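Local atomic coordinates of beta-glucosidase (Pseudoalteromonas sp., PDB entry 3F95), a protein that probably hydrolyses beta-glucosidic bonds as an exo-1,3/1,4-beta-glucanase, this chain being its extra C-terminal beta-sandwich domain. Residues Glu89-Ile94 and Ile165-Leu170; Gly101-Val106 and Asp116-Ser121; Trp131-Ile136 and Lys173-Ser178. All blocks are in the same frame, centred on the assembly; numbering follows the deposited sequence. Where two conformers were deposited one is given.

Contact 1: residues Glu89-Ile94 and Ile165-Leu170; sequences ELKMRI and IADVAL
Asp167 and Val168 together fill the place opposite Leu90, so that strand 161-171 carries one residue more than its antiparallel partner and forms a beta bulge. On either side of it the ladder is regular. Glu89 and Ala169 form one hydrogen-bonded pair, with Glu89 N to Ala169 O at 2.7 Å, and Lys91 and Ala166 form the next, with Lys91 N to Ala166 O at 2.8 Å. Asp167 sits in the left-handed region (phi 58°, psi 56°), a position more often held by glycine; the same two residues form a G1 beta bulge against the chain on the other edge of the strand, where Val168 bonds to Leu9. The Asp167 side chain starts toward strand 87-94 and meets Lys91. The lysine runs extended as far as CE and turns there (chi4 65°), which brings NZ to the anti lone pair of Asp167 OD2 at 2.7 Å, a salt bridge in which the two side chains cross obliquely. One water lies 2.8 Å from Lys91 NZ and also reaches Asp167 O and, in the Glu89 conformer described, Glu89 OE2; Glu89 OE1 bonds to Ser175 N. This polar face belongs to one sheet of the beta-sandwich, whose other face turns inward. There Leu90 touches both neighbours: CB meets Val168 CG2 at 3.8 Å, while CD1 approaches Ile165 CG2 at 4.2 Å. Ile165 and Val168 also press on Leu69 and Leu71 of strand 67-73 in the opposing sheet, and Met92 CE closes on Ile165 CG1 at 4.4 Å.

Contact 2: residues Gly101-Val106 and Asp116-Ser121; sequences GANLQV and DIDFSS
Asn103 and Asp116 meet across the strands with their side chains at about a right angle. Both have CG anti to the backbone N (chi1 -171° in Asn103, -167° in Asp116), and Asn103 ND2 donates to Asp116 OD2 at 2.6 Å, from above the carboxylate plane. The same ND2 makes a weaker bond to Ile117 O, so two acceptors hold the amide. Gln105 runs alongside Asp116, pointing the same way; its NE2 makes a weak bond to Asp116 OD1 at 3.4 Å, and a water accepting from NE2 donates to that oxygen. These residues line the outward face of an antiparallel beta hairpin, strands 102-108 and 113-118, whose far end is closed by the Cys108-Cys113 disulfide. Leu104 and Ile117 form a hydrogen-bonded pair of it, with Leu104 N to Ile117 O and Ile117 N to Leu104 O both 2.8 Å, and their side chains turn inward toward Ile136 and Phe122. Where strand 113-118 ends, Phe119 N still donates to Ala102 O at 2.8 Å. The Phe119 ring then folds back over the other strand: Ala102 CB lies 3.7 Å from the ring centroid in a CH-pi contact over one face, offset toward the rim. Leu104 CB meets CE1 of Phe119 obliquely at 3.7 Å, and Ile156 of strand 149-158 touches the ring as well.

Contact 3: residues Trp131-Ile136 and Lys173-Ser178; sequences WHTLAI and KPSDDS
Ala135 CB and Pro174 CB press together at 3.5 Å, closer than usual for two carbons, and mark the tight end of this contact. Both residues point their CB toward the opposite segment. Ser178 packs beside them, its OG 3.7 Å from Ala135 CB. Farther along the strand Thr133 places CG2 anti to its backbone N, which turns the methyl to the loop, where it meets Ser175 OG at 3.6 Å and Ser178 CB at 3.9 Å. Thr133 O completes this side by receiving a CA-H...O contact from Ser178 CA at 3.3 Å. Residues 175-178 form a type I beta turn. Its closing bond, Ser178 N to Ser175 O, is long at 3.2 Å, but Ser178 OG, lying between its own backbone N and carbonyl carbon (chi1 73°), donates to the same oxygen at 2.7 Å. An alanine in place of Ser178 would probably leave Ser175 O with the longer backbone bond alone from that residue and open a small gap against Ala135, making the turn less firmly closed. The other end is loose and wet: a water accepts from Thr133 N and donates to Asp177 O at 2.8 Å, standing between backbones that do not bond directly, and in the conformer described the Asp177 carboxylate leads away from the strand. Strand 132-137 runs between strand 87-94, antiparallel to it, and the short strand 179-180, parallel to it, which starts directly after the turn. Strand 87-94 also meets the loop where Pro174 packs on Tyr87, and its Glu89 and Lys91 touch Thr133, while Leu134 points the other way, onto Leu125 and Met126 of helix 123-126.

In the fold
Contacts 1 and 3 share one sheet, their centres about 9 Å apart: strand 87-94 pairs with 161-171 along one edge and with 132-137 along the other, where Leu90 O and Leu134 N are probably hydrogen-bonded at 2.8 Å. Contact 2 belongs to the opposing sheet of the sandwich, its centre about 15 Å from that of contact 1 and about 17 Å from that of contact 3. Side chains bridge the layers: Ile94 CD1 touches Phe119 CE2 at 3.6 Å, and Ile136 CD1 meets Leu104 CD2 at 3.8 Å. The three thus join both sheets of this C-terminal domain, which resembles galactose-binding domains; the catalytic site probably lies in the glycoside hydrolase family 3 part, outside this chain.

Contact 1: residues Glu89-Ile94 and Ile165-Leu170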
ATOM      1  N   GLU A  89       8.381  -1.091  -4.018  1.00 17.40           N
ATOM      2  CA  GLU A  89       8.622  -2.254  -3.174  0.50 17.27           C
ATOM      3  C   GLU A  89       7.988  -2.065  -1.809  1.00 17.24           C
ATOM      4  O   GLU A  89       8.014  -0.967  -1.248  1.00 16.05           O
ATOM      5  CB  GLU A  89      10.120  -2.550  -3.023  0.50 16.98           C
ATOM      6  CG  GLU A  89      10.408  -3.747  -2.106  0.50 17.34           C
ATOM      7  CD  GLU A  89      11.890  -3.930  -1.758  0.50 18.06           C
ATOM      8  OE1 GLU A  89      12.650  -4.329  -2.649  0.50 18.32           O
ATOM      9  OE2 GLU A  89      12.283  -3.710  -0.586  0.50 18.90           O
ATOM     10  N   LEU A  90       7.411  -3.139  -1.274  1.00 16.33           N
ATOM     11  CA  LEU A  90       6.847  -3.085   0.068  1.00 16.22           C
ATOM     12  C   LEU A  90       6.877  -4.474   0.677  1.00 15.99           C
ATOM     13  O   LEU A  90       6.978  -5.459  -0.043  1.00 15.83           O
ATOM     14  CB  LEU A  90       5.399  -2.556   0.039  1.00 16.98           C
ATOM     15  CG  LEU A  90       4.312  -3.447  -0.615  1.00 17.58           C
ATOM     16  CD1 LEU A  90       2.891  -3.030  -0.175  1.00 22.56           C
ATOM     17  CD2 LEU A  90       4.391  -3.429  -2.101  1.00 21.21           C
ATOM     18  N   LYS A  91       6.821  -4.561   1.996  1.00 15.24           N
ATOM     19  CA  LYS A  91       6.557  -5.849   2.623  1.00 15.50           C
ATOM     20  C   LYS A  91       5.071  -5.885   3.001  1.00 15.10           C
ATOM     21  O   LYS A  91       4.506  -4.875   3.433  1.00 14.86           O
ATOM     22  CB  LYS A  91       7.454  -6.060   3.846  1.00 15.58           C
ATOM     23  CG  LYS A  91       8.964  -6.037   3.477  1.00 17.11           C
ATOM     24  CD  LYS A  91       9.848  -6.262   4.698  1.00 17.59           C
ATOM     25  CE  LYS A  91      11.347  -6.287   4.296  1.00 19.58           C
ATOM     26  NZ  LYS A  91      11.758  -4.940   3.788  1.00 20.34           N
ATOM     27  N   MET A  92       4.442  -7.031   2.786  1.00 14.78           N
ATOM     28  CA  MET A  92       3.014  -7.193   3.117  1.00 14.57           C
ATOM     29  C   MET A  92       2.801  -8.557   3.753  1.00 14.03           C
ATOM     30  O   MET A  92       3.502  -9.526   3.402  1.00 12.84           O
ATOM     31  CB  MET A  92       2.173  -7.049   1.855  1.00 14.06           C
ATOM     32  CG  MET A  92       0.656  -7.155   2.088  1.00 15.47           C
ATOM     33  SD  MET A  92      -0.327  -7.120   0.599  1.00 16.87           S
ATOM     34  CE  MET A  92      -0.165  -5.391   0.153  1.00 17.63           C
ATOM     35  N   ARG A  93       1.852  -8.643   4.691  1.00 13.08           N
ATOM     36  CA  ARG A  93       1.392  -9.912   5.234  0.50 12.19           C
ATOM     37  C   ARG A  93      -0.137  -9.869   5.156  1.00 14.21           C
ATOM     38  O   ARG A  93      -0.753  -8.902   5.627  1.00 14.40           O
ATOM     39  CB  ARG A  93       1.833 -10.038   6.693  0.50 11.44           C
ATOM     40  CG  ARG A  93       1.310 -11.269   7.418  0.50 11.16           C
ATOM     41  CD  ARG A  93       1.796 -11.301   8.869  0.50 11.65           C
ATOM     42  NE  ARG A  93       1.192 -10.193   9.619  0.50 13.37           N
ATOM     43  CZ  ARG A  93       1.546  -9.791  10.838  0.50 15.72           C
ATOM     44  NH1 ARG A  93       2.526 -10.396  11.500  0.50 16.34           N
ATOM     45  NH2 ARG A  93       0.910  -8.766  11.400  0.50 14.41           N
ATOM     46  N   ILE A  94      -0.758 -10.875   4.557  1.00 13.39           N
ATOM     47  CA  ILE A  94      -2.221 -10.886   4.498  1.00 14.59           C
ATOM     48  C   ILE A  94      -2.693 -11.932   5.490  1.00 15.67           C
ATOM     49  O   ILE A  94      -2.610 -13.131   5.210  1.00 15.86           O
ATOM     50  CB  ILE A  94      -2.735 -11.167   3.075  1.00 14.95           C
ATOM     51  CG1 ILE A  94      -2.174 -10.103   2.106  1.00 14.18           C
ATOM     52  CG2 ILE A  94      -4.310 -11.211   3.039  1.00 15.50           C
ATOM     53  CD1 ILE A  94      -2.649 -10.322   0.653  1.00 14.90           C
ATOM     54  N   ILE A 165       1.453  -3.767   6.347  1.00 12.60           N
ATOM     55  CA  ILE A 165       2.381  -3.235   5.348  1.00 14.05           C
ATOM     56  C   ILE A 165       3.589  -2.668   6.094  1.00 13.42           C
ATOM     57  O   ILE A 165       3.437  -2.122   7.174  1.00 13.57           O
ATOM     58  CB  ILE A 165       1.677  -2.119   4.531  1.00 14.87           C
ATOM     59  CG1 ILE A 165       0.593  -2.731   3.622  1.00 17.58           C
ATOM     60  CG2 ILE A 165       2.675  -1.348   3.657  1.00 18.46           C
ATOM     61  CD1 ILE A 165      -0.468  -1.708   3.201  1.00 20.08           C
ATOM     62  N   ALA A 166       4.779  -2.803   5.511  1.00 13.15           N
ATOM     63  CA  ALA A 166       5.979  -2.180   6.040  1.00 13.31           C
ATOM     64  C   ALA A 166       6.955  -1.880   4.909  1.00 13.24           C
ATOM     65  O   ALA A 166       6.855  -2.461   3.836  1.00 12.88           O
ATOM     66  CB  ALA A 166       6.639  -3.092   7.052  1.00 13.15           C
ATOM     67  N   ASP A 167       7.903  -0.984   5.172  1.00 13.87           N
ATOM     68  CA  ASP A 167       9.106  -0.853   4.348  1.00 14.64           C
ATOM     69  C   ASP A 167       8.752  -0.560   2.888  1.00 14.52           C
ATOM     70  O   ASP A 167       9.129  -1.307   1.939  1.00 16.35           O
ATOM     71  CB  ASP A 167       9.966  -2.132   4.452  1.00 15.46           C
ATOM     72  CG  ASP A 167      10.636  -2.321   5.824  1.00 18.62           C
ATOM     73  OD1 ASP A 167      10.537  -1.464   6.741  1.00 22.66           O
ATOM     74  OD2 ASP A 167      11.305  -3.369   5.983  1.00 21.42           O
ATOM     75  N   VAL A 168       7.988   0.509   2.690  1.00 14.01           N
ATOM     76  CA  VAL A 168       7.499   0.868   1.366  1.00 14.29           C
ATOM     77  C   VAL A 168       8.450   1.858   0.746  1.00 14.86           C
ATOM     78  O   VAL A 168       8.721   2.926   1.326  1.00 14.82           O
ATOM     79  CB  VAL A 168       6.085   1.520   1.419  1.00 15.27           C
ATOM     80  CG1 VAL A 168       5.564   1.756   0.034  1.00 13.74           C
ATOM     81  CG2 VAL A 168       5.108   0.604   2.154  1.00 12.61           C
ATOM     82  N   ALA A 169       8.965   1.522  -0.437  1.00 14.85           N
ATOM     83  CA  ALA A 169       9.912   2.431  -1.100  1.00 15.01           C
ATOM     84  C   ALA A 169       9.872   2.290  -2.606  1.00 16.69           C
ATOM     85  O   ALA A 169       9.563   1.201  -3.113  1.00 16.67           O
ATOM     86  CB  ALA A 169      11.345   2.179  -0.574  1.00 15.30           C
ATOM     87  N   LEU A 170      10.150   3.395  -3.323  1.00 17.40           N
ATOM     88  CA  LEU A 170      10.398   3.320  -4.759  1.00 18.48           C
ATOM     89  C   LEU A 170      11.851   2.859  -4.948  1.00 19.49           C
ATOM     90  O   LEU A 170      12.735   3.315  -4.233  1.00 18.37           O
ATOM     91  CB  LEU A 170      10.146   4.674  -5.429  1.00 19.14           C
ATOM     92  CG  LEU A 170       8.703   5.180  -5.457  1.00 19.06           C
ATOM     93  CD1 LEU A 170       8.624   6.654  -5.823  1.00 20.56           C
ATOM     94  CD2 LEU A 170       7.857   4.348  -6.420  1.00 21.68           C
TER
HETATM   95  O   HOH W   1      10.653  -3.800   1.422  1.00 22.25           O
HETATM   96  O   HOH W   2      11.421  -1.041   0.338  1.00 33.39           O

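Contact 2: residues Gly101-Val106 and Asp116-Ser121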
ATOM      1  N   GLY A 101     -12.897 -10.021  -2.433  1.00 23.33           N
ATOM      2  CA  GLY A 101     -11.849  -9.505  -3.270  1.00 20.51           C
ATOM      3  C   GLY A 101     -11.321  -8.168  -2.781  1.00 19.03           C
ATOM      4  O   GLY A 101     -11.906  -7.527  -1.905  1.00 17.95           O
ATOM      5  N   ALA A 102     -10.226  -7.749  -3.398  1.00 18.01           N
ATOM      6  CA  ALA A 102      -9.556  -6.492  -3.087  1.00 16.80           C
ATOM      7  C   ALA A 102      -8.715  -6.066  -4.277  1.00 17.46           C
ATOM      8  O   ALA A 102      -8.274  -6.910  -5.054  1.00 16.21           O
ATOM      9  CB  ALA A 102      -8.671  -6.654  -1.845  1.00 16.93           C
ATOM     10  N   ASN A 103      -8.495  -4.756  -4.393  1.00 17.15           N
ATOM     11  CA  ASN A 103      -7.768  -4.132  -5.491  1.00 18.34           C
ATOM     12  C   ASN A 103      -6.552  -3.452  -4.909  1.00 16.96           C
ATOM     13  O   ASN A 103      -6.659  -2.722  -3.915  1.00 15.96           O
ATOM     14  CB  ASN A 103      -8.668  -3.066  -6.136  1.00 18.68           C
ATOM     15  CG  ASN A 103      -8.117  -2.494  -7.437  1.00 23.89           C
ATOM     16  OD1 ASN A 103      -8.565  -1.422  -7.867  1.00 27.30           O
ATOM     17  ND2 ASN A 103      -7.201  -3.206  -8.096  1.00 27.15           N
ATOM     18  N   LEU A 104      -5.392  -3.716  -5.501  1.00 17.21           N
ATOM     19  CA  LEU A 104      -4.168  -2.980  -5.177  1.00 17.05           C
ATOM     20  C   LEU A 104      -3.796  -2.058  -6.334  1.00 17.74           C
ATOM     21  O   LEU A 104      -3.438  -2.528  -7.415  1.00 17.75           O
ATOM     22  CB  LEU A 104      -3.011  -3.962  -4.872  1.00 17.43           C
ATOM     23  CG  LEU A 104      -1.603  -3.365  -4.830  1.00 17.69           C
ATOM     24  CD1 LEU A 104      -1.499  -2.284  -3.710  1.00 18.38           C
ATOM     25  CD2 LEU A 104      -0.546  -4.483  -4.640  1.00 18.74           C
ATOM     26  N   GLN A 105      -3.911  -0.745  -6.123  1.00 17.42           N
ATOM     27  CA  GLN A 105      -3.566   0.219  -7.163  1.00 17.70           C
ATOM     28  C   GLN A 105      -2.247   0.918  -6.806  1.00 17.18           C
ATOM     29  O   GLN A 105      -1.975   1.163  -5.628  1.00 17.64           O
ATOM     30  CB  GLN A 105      -4.743   1.208  -7.382  1.00 17.63           C
ATOM     31  CG  GLN A 105      -5.911   0.595  -8.156  1.00 18.03           C
ATOM     32  CD  GLN A 105      -7.177   1.454  -8.117  1.00 19.76           C
ATOM     33  OE1 GLN A 105      -7.700   1.786  -7.048  1.00 21.04           O
ATOM     34  NE2 GLN A 105      -7.694   1.782  -9.296  1.00 22.27           N
ATOM     35  N   VAL A 106      -1.392   1.164  -7.801  1.00 17.12           N
ATOM     36  CA  VAL A 106      -0.064   1.687  -7.536  1.00 17.22           C
ATOM     37  C   VAL A 106       0.194   2.914  -8.415  1.00 18.48           C
ATOM     38  O   VAL A 106      -0.086   2.900  -9.639  1.00 17.69           O
ATOM     39  CB  VAL A 106       1.023   0.591  -7.777  1.00 17.88           C
ATOM     40  CG1 VAL A 106       2.415   1.157  -7.650  1.00 17.04           C
ATOM     41  CG2 VAL A 106       0.800  -0.576  -6.802  1.00 18.17           C
ATOM     42  N   ASP A 116      -2.842  -1.700 -11.703  1.00 21.32           N
ATOM     43  CA  ASP A 116      -4.118  -2.047 -11.115  1.00 21.80           C
ATOM     44  C   ASP A 116      -4.144  -3.574 -10.964  1.00 21.25           C
ATOM     45  O   ASP A 116      -4.269  -4.300 -11.962  1.00 21.35           O
ATOM     46  CB  ASP A 116      -5.245  -1.543 -12.023  1.00 22.73           C
ATOM     47  CG  ASP A 116      -6.612  -1.586 -11.356  1.00 28.12           C
ATOM     48  OD1 ASP A 116      -7.421  -0.648 -11.594  1.00 33.86           O
ATOM     49  OD2 ASP A 116      -6.899  -2.541 -10.606  1.00 31.88           O
ATOM     50  N   ILE A 117      -3.976  -4.067  -9.734  1.00 18.82           N
ATOM     51  CA  ILE A 117      -3.721  -5.498  -9.524  1.00 18.47           C
ATOM     52  C   ILE A 117      -4.810  -6.062  -8.635  1.00 18.71           C
ATOM     53  O   ILE A 117      -4.962  -5.598  -7.515  1.00 17.83           O
ATOM     54  CB  ILE A 117      -2.325  -5.715  -8.827  1.00 18.23           C
ATOM     55  CG1 ILE A 117      -1.190  -5.196  -9.725  1.00 18.59           C
ATOM     56  CG2 ILE A 117      -2.143  -7.204  -8.359  1.00 18.36           C
ATOM     57  CD1 ILE A 117       0.144  -5.003  -9.012  1.00 17.87           C
ATOM     58  N   ASP A 118      -5.548  -7.081  -9.101  1.00 18.22           N
ATOM     59  CA  ASP A 118      -6.493  -7.768  -8.212  1.00 17.94           C
ATOM     60  C   ASP A 118      -5.747  -8.636  -7.188  1.00 16.99           C
ATOM     61  O   ASP A 118      -4.710  -9.276  -7.517  1.00 16.61           O
ATOM     62  CB  ASP A 118      -7.454  -8.659  -8.997  1.00 18.93           C
ATOM     63  CG  ASP A 118      -8.240  -7.892 -10.030  1.00 23.98           C
ATOM     64  OD1 ASP A 118      -8.760  -6.792  -9.704  1.00 26.02           O
ATOM     65  OD2 ASP A 118      -8.328  -8.404 -11.161  1.00 29.68           O
ATOM     66  N   PHE A 119      -6.259  -8.690  -5.967  1.00 15.55           N
ATOM     67  CA  PHE A 119      -5.620  -9.569  -4.974  1.00 15.30           C
ATOM     68  C   PHE A 119      -5.564 -11.028  -5.429  1.00 16.05           C
ATOM     69  O   PHE A 119      -4.633 -11.748  -5.063  1.00 15.71           O
ATOM     70  CB  PHE A 119      -6.256  -9.440  -3.582  1.00 15.45           C
ATOM     71  CG  PHE A 119      -5.625  -8.334  -2.738  1.00 12.44           C
ATOM     72  CD1 PHE A 119      -5.496  -7.035  -3.234  1.00 14.91           C
ATOM     73  CD2 PHE A 119      -5.145  -8.601  -1.465  1.00 14.25           C
ATOM     74  CE1 PHE A 119      -4.894  -6.011  -2.451  1.00 14.79           C
ATOM     75  CE2 PHE A 119      -4.552  -7.577  -0.679  1.00 15.35           C
ATOM     76  CZ  PHE A 119      -4.427  -6.293  -1.193  1.00 12.60           C
ATOM     77  N   SER A 120      -6.540 -11.453  -6.224  1.00 16.43           N
ATOM     78  CA  SER A 120      -6.558 -12.844  -6.724  1.00 17.53           C
ATOM     79  C   SER A 120      -5.279 -13.192  -7.491  1.00 17.40           C
ATOM     80  O   SER A 120      -4.867 -14.351  -7.510  1.00 18.58           O
ATOM     81  CB  SER A 120      -7.790 -13.073  -7.609  1.00 16.86           C
ATOM     82  OG  SER A 120      -7.782 -12.186  -8.708  1.00 19.65           O
ATOM     83  N   SER A 121      -4.670 -12.199  -8.127  1.00 17.28           N
ATOM     84  CA  SER A 121      -3.468 -12.402  -8.944  1.00 18.06           C
ATOM     85  C   SER A 121      -2.238 -12.840  -8.151  1.00 17.14           C
ATOM     86  O   SER A 121      -1.315 -13.395  -8.740  1.00 16.58           O
ATOM     87  CB  SER A 121      -3.123 -11.160  -9.759  1.00 19.23           C
ATOM     88  OG  SER A 121      -2.578 -10.136  -8.936  1.00 19.12           O
TER
HETATM   89  O   HOH W   3      -6.530   2.261 -12.045  1.00 45.64           O

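Contact 3: residues Trp131-Ile136 and Lys173-Ser178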
ATOM      1  N   TRP A 131       4.867 -12.707   6.173  1.00 15.97           N
ATOM      2  CA  TRP A 131       5.400 -11.532   5.488  1.00 16.21           C
ATOM      3  C   TRP A 131       6.088 -11.950   4.203  1.00 16.39           C
ATOM      4  O   TRP A 131       6.759 -13.019   4.175  1.00 16.11           O
ATOM      5  CB  TRP A 131       6.413 -10.790   6.356  1.00 16.05           C
ATOM      6  CG  TRP A 131       5.789 -10.005   7.465  1.00 15.45           C
ATOM      7  CD1 TRP A 131       5.628 -10.394   8.769  1.00 17.65           C
ATOM      8  CD2 TRP A 131       5.256  -8.672   7.364  1.00 16.99           C
ATOM      9  NE1 TRP A 131       5.012  -9.373   9.497  1.00 17.60           N
ATOM     10  CE2 TRP A 131       4.782  -8.308   8.657  1.00 17.50           C
ATOM     11  CE3 TRP A 131       5.130  -7.753   6.304  1.00 16.42           C
ATOM     12  CZ2 TRP A 131       4.198  -7.042   8.924  1.00 17.27           C
ATOM     13  CZ3 TRP A 131       4.533  -6.490   6.570  1.00 16.77           C
ATOM     14  CH2 TRP A 131       4.079  -6.159   7.869  1.00 15.26           C
ATOM     15  N   HIS A 132       5.912 -11.141   3.153  1.00 15.93           N
ATOM     16  CA  HIS A 132       6.649 -11.259   1.880  1.00 16.11           C
ATOM     17  C   HIS A 132       7.050  -9.887   1.366  1.00 16.65           C
ATOM     18  O   HIS A 132       6.311  -8.905   1.531  1.00 16.14           O
ATOM     19  CB  HIS A 132       5.820 -11.951   0.806  1.00 16.21           C
ATOM     20  CG  HIS A 132       5.332 -13.295   1.241  1.00 18.47           C
ATOM     21  ND1 HIS A 132       6.136 -14.413   1.218  1.00 19.59           N
ATOM     22  CD2 HIS A 132       4.154 -13.684   1.778  1.00 17.09           C
ATOM     23  CE1 HIS A 132       5.462 -15.444   1.704  1.00 17.99           C
ATOM     24  NE2 HIS A 132       4.257 -15.028   2.055  1.00 20.07           N
ATOM     25  N   THR A 133       8.224  -9.812   0.757  1.00 15.62           N
ATOM     26  CA  THR A 133       8.651  -8.593   0.108  1.00 16.42           C
ATOM     27  C   THR A 133       8.170  -8.627  -1.345  1.00 16.03           C
ATOM     28  O   THR A 133       8.538  -9.519  -2.121  1.00 16.50           O
ATOM     29  CB  THR A 133      10.182  -8.436   0.151  1.00 16.02           C
ATOM     30  OG1 THR A 133      10.609  -8.525   1.506  1.00 17.73           O
ATOM     31  CG2 THR A 133      10.584  -7.088  -0.408  1.00 18.00           C
ATOM     32  N   LEU A 134       7.327  -7.658  -1.697  1.00 15.60           N
ATOM     33  CA  LEU A 134       6.729  -7.593  -3.032  1.00 15.93           C
ATOM     34  C   LEU A 134       7.369  -6.450  -3.823  1.00 17.16           C
ATOM     35  O   LEU A 134       7.473  -5.311  -3.315  1.00 17.22           O
ATOM     36  CB  LEU A 134       5.209  -7.375  -2.909  1.00 15.74           C
ATOM     37  CG  LEU A 134       4.389  -8.390  -2.104  1.00 18.02           C
ATOM     38  CD1 LEU A 134       2.901  -7.974  -2.083  1.00 18.11           C
ATOM     39  CD2 LEU A 134       4.555  -9.824  -2.721  1.00 16.25           C
ATOM     40  N   ALA A 135       7.840  -6.749  -5.034  1.00 16.62           N
ATOM     41  CA  ALA A 135       8.361  -5.725  -5.934  1.00 16.86           C
ATOM     42  C   ALA A 135       7.375  -5.518  -7.084  1.00 17.50           C
ATOM     43  O   ALA A 135       7.005  -6.455  -7.780  1.00 17.05           O
ATOM     44  CB  ALA A 135       9.798  -6.075  -6.447  1.00 16.89           C
ATOM     45  N   ILE A 136       6.891  -4.292  -7.233  1.00 16.85           N
ATOM     46  CA  ILE A 136       5.842  -4.025  -8.217  1.00 17.59           C
ATOM     47  C   ILE A 136       6.348  -3.146  -9.361  1.00 17.70           C
ATOM     48  O   ILE A 136       6.512  -1.934  -9.190  1.00 16.76           O
ATOM     49  CB  ILE A 136       4.577  -3.388  -7.569  1.00 17.88           C
ATOM     50  CG1 ILE A 136       4.064  -4.304  -6.447  1.00 18.87           C
ATOM     51  CG2 ILE A 136       3.523  -3.170  -8.633  1.00 16.63           C
ATOM     52  CD1 ILE A 136       3.026  -3.670  -5.526  1.00 18.22           C
ATOM     53  N   LYS A 173      15.894  -1.168  -8.444  1.00 32.25           N
ATOM     54  CA  LYS A 173      16.121  -2.612  -8.390  1.00 34.64           C
ATOM     55  C   LYS A 173      15.518  -3.284  -7.150  1.00 34.70           C
ATOM     56  O   LYS A 173      15.892  -2.961  -6.000  1.00 35.37           O
ATOM     57  CB  LYS A 173      17.618  -2.965  -8.500  1.00 35.17           C
ATOM     58  CG  LYS A 173      18.488  -2.507  -7.341  1.00 36.78           C
ATOM     59  CD  LYS A 173      19.367  -3.657  -6.849  1.00 39.74           C
ATOM     60  CE  LYS A 173      20.202  -4.235  -7.975  1.00 42.27           C
ATOM     61  NZ  LYS A 173      20.787  -5.588  -7.658  1.00 43.84           N
ATOM     62  N   PRO A 174      14.626  -4.255  -7.396  1.00 34.99           N
ATOM     63  CA  PRO A 174      13.980  -5.094  -6.399  1.00 34.68           C
ATOM     64  C   PRO A 174      15.010  -5.815  -5.523  1.00 34.56           C
ATOM     65  O   PRO A 174      16.045  -6.290  -6.028  1.00 34.31           O
ATOM     66  CB  PRO A 174      13.185  -6.094  -7.244  1.00 34.73           C
ATOM     67  CG  PRO A 174      13.716  -6.003  -8.618  1.00 35.71           C
ATOM     68  CD  PRO A 174      14.204  -4.607  -8.761  1.00 34.96           C
ATOM     69  N   SER A 175      14.744  -5.868  -4.221  1.00 34.05           N
ATOM     70  CA  SER A 175      15.633  -6.558  -3.289  1.00 33.95           C
ATOM     71  C   SER A 175      15.781  -8.011  -3.736  1.00 32.89           C
ATOM     72  O   SER A 175      14.936  -8.531  -4.468  1.00 31.76           O
ATOM     73  CB  SER A 175      15.071  -6.514  -1.872  1.00 34.34           C
ATOM     74  OG  SER A 175      13.920  -7.335  -1.772  1.00 36.32           O
ATOM     75  N   ASP A 176      16.849  -8.664  -3.285  1.00 32.32           N
ATOM     76  CA  ASP A 176      17.083 -10.064  -3.637  1.00 31.75           C
ATOM     77  C   ASP A 176      15.936 -10.990  -3.247  1.00 30.82           C
ATOM     78  O   ASP A 176      15.530 -11.845  -4.038  1.00 31.88           O
ATOM     79  CB  ASP A 176      18.389 -10.571  -3.003  1.00 32.01           C
ATOM     80  CG  ASP A 176      19.626 -10.005  -3.676  1.00 33.42           C
ATOM     81  OD1 ASP A 176      19.493  -9.241  -4.666  1.00 32.35           O
ATOM     82  OD2 ASP A 176      20.740 -10.338  -3.201  1.00 35.01           O
ATOM     83  N   ASP A 177      15.391 -10.826  -2.050  1.00 29.59           N
ATOM     84  CA  ASP A 177      14.390 -11.827  -1.668  0.50 28.68           C
ATOM     85  C   ASP A 177      12.963 -11.435  -2.070  1.00 27.76           C
ATOM     86  O   ASP A 177      11.989 -12.089  -1.692  1.00 27.39           O
ATOM     87  CB  ASP A 177      14.539 -12.266  -0.206  0.50 28.76           C
ATOM     88  CG  ASP A 177      15.615 -13.342  -0.024  0.50 29.88           C
ATOM     89  OD1 ASP A 177      15.715 -13.885   1.097  0.50 30.13           O
ATOM     90  OD2 ASP A 177      16.361 -13.655  -0.991  0.50 29.90           O
ATOM     91  N   SER A 178      12.864 -10.428  -2.932  1.00 25.46           N
ATOM     92  CA  SER A 178      11.558  -9.945  -3.380  1.00 23.02           C
ATOM     93  C   SER A 178      10.870 -10.852  -4.401  1.00 22.20           C
ATOM     94  O   SER A 178      11.524 -11.582  -5.160  1.00 21.23           O
ATOM     95  CB  SER A 178      11.671  -8.524  -3.921  1.00 22.93           C
ATOM     96  OG  SER A 178      12.309  -8.505  -5.185  1.00 22.43           O
TER
HETATM   97  O   HOH W   4       9.848 -12.027   0.167  1.00 25.15           O